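Local coordinates for oxidoreductase (Streptomyces globisporus, PDB 4R82) that reduces FAD with NADH and supplies the freely diffusing FADH2 used by the halogenase and monooxygenase of C-1027 antibiotic biosynthesis, at the interface of chains A and B. Numbering follows the deposited sequence. Chains: chain A/B, Oxidoreductase.

The interface of chains A and B. Residues chain A 56-57, 60-61, 153; chain B 17, 23, 27.
A largely apolar patch of the two-fold homodimer interface packs helix 20-27 of chain B, with the loop ahead of it, against the loop that joins strands 53-56 and 61-67 of chain A, and so helps hold the two subunits together. B:Leu23 points one methyl, CD2, at the turn of this loop, 3.6 Å from CD2 of A:Leu57 and 3.6 Å from the ring carbon CB of A:Pro60. Its CG stands anti to the backbone N (chi1 -173°), which carries the branch off the helix toward chain A, and the two leucine side chains lie antiparallel, each running alongside the other. One helical turn on, the ring of B:Phe27 has CG of its own B:Leu23 over one face, near the rim. The ring edge enters chain A: CE2 meets A:Leu57 CD2 at 3.7 Å, while the backbone O of A:Ser56 lies in the ring plane 3.6 Å from CE2. CZ is directed between this carbonyl and that of A:Leu61. At the other end, the ring of B:Pro17 stands steeply against that of A:Pro60, its CB facing the latter's CG and resting 3.7 Å from the carbonyl O of A:Val153, on strand 146-158. Water 1 bridges the chains here, 2.6 Å from A:Leu57 O and 2.7 Å from B:Pro17 O. Since B:Phe27 also belongs to an NAD pocket, this packing, repeated by its symmetry twin, may link dimer assembly to the placement of a helix that lines the NAD site.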
loop_
_atom_site.group_PDB
_atom_site.type_symbol
_atom_site.label_atom_id
_atom_site.label_comp_id
_atom_site.label_asym_id
_atom_site.label_seq_id
_atom_site.Cartn_x
_atom_site.Cartn_y
_atom_site.Cartn_z
ATOM N N SER A 56 -0.911 10.663 4.988
ATOM C CA SER A 56 -0.549 12.005 5.422
ATOM C C SER A 56 -0.333 12.012 6.921
ATOM O O SER A 56 -0.992 11.259 7.635
ATOM C CB SER A 56 -1.682 12.983 5.047
ATOM O OG SER A 56 -1.499 14.277 5.611
ATOM N N LEU A 57 0.592 12.853 7.389
ATOM C CA LEU A 57 0.792 13.053 8.825
ATOM C C LEU A 57 -0.094 14.163 9.397
ATOM O O LEU A 57 -0.638 14.029 10.498
ATOM C CB LEU A 57 2.262 13.365 9.129
ATOM C CG LEU A 57 3.224 12.213 8.820
ATOM C CD1 LEU A 57 4.643 12.584 9.226
ATOM C CD2 LEU A 57 2.800 10.943 9.518
ATOM N N PRO A 60 -3.807 13.527 9.909
ATOM C CA PRO A 60 -3.410 12.120 9.878
ATOM C C PRO A 60 -4.382 11.332 9.004
ATOM O O PRO A 60 -5.526 11.085 9.413
ATOM C CB PRO A 60 -3.509 11.687 11.343
ATOM C CG PRO A 60 -4.476 12.657 11.969
ATOM C CD PRO A 60 -4.324 13.947 11.224
ATOM N N LEU A 61 -3.927 10.942 7.817
ATOM C CA LEU A 61 -4.818 10.299 6.842
ATOM C C LEU A 61 -4.311 8.955 6.359
ATOM O O LEU A 61 -3.104 8.757 6.209
ATOM C CB LEU A 61 -5.021 11.182 5.605
ATOM C CG LEU A 61 -5.504 12.621 5.766
ATOM C CD1 LEU A 61 -5.586 13.288 4.401
ATOM C CD2 LEU A 61 -6.860 12.635 6.461
ATOM N N VAL A 153 -7.481 9.561 10.757
ATOM C CA VAL A 153 -7.277 8.702 11.916
ATOM C C VAL A 153 -7.735 9.446 13.169
ATOM O O VAL A 153 -7.206 10.520 13.481
ATOM C CB VAL A 153 -5.793 8.322 12.075
ATOM C CG1 VAL A 153 -5.603 7.419 13.293
ATOM C CG2 VAL A 153 -5.287 7.625 10.803
ATOM N N PRO B 17 -2.950 10.733 17.532
ATOM C CA PRO B 17 -2.734 10.946 16.098
ATOM C C PRO B 17 -2.082 12.289 15.786
ATOM O O PRO B 17 -1.558 12.439 14.676
ATOM C CB PRO B 17 -4.158 10.907 15.520
ATOM C CG PRO B 17 -4.955 10.142 16.525
ATOM C CD PRO B 17 -4.376 10.549 17.853
ATOM N N LEU B 23 2.425 8.518 15.416
ATOM C CA LEU B 23 1.712 8.214 14.191
ATOM C C LEU B 23 2.610 7.441 13.229
ATOM O O LEU B 23 2.176 6.469 12.598
ATOM C CB LEU B 23 1.175 9.506 13.546
ATOM C CG LEU B 23 0.269 9.296 12.331
ATOM C CD1 LEU B 23 -1.031 8.588 12.717
ATOM C CD2 LEU B 23 -0.040 10.647 11.688
ATOM N N PHE B 27 1.913 3.810 11.521
ATOM C CA PHE B 27 1.986 3.639 10.063
ATOM C C PHE B 27 2.987 2.527 9.726
ATOM O O PHE B 27 2.757 1.733 8.801
ATOM C CB PHE B 27 2.422 4.940 9.375
ATOM C CG PHE B 27 1.336 5.978 9.264
ATOM C CD1 PHE B 27 0.036 5.713 9.686
ATOM C CD2 PHE B 27 1.619 7.210 8.694
ATOM C CE1 PHE B 27 -0.962 6.671 9.547
ATOM C CE2 PHE B 27 0.618 8.173 8.544
ATOM C CZ PHE B 27 -0.666 7.905 8.975
HETATM O O HOH W 1 -0.893 14.502 13.090
#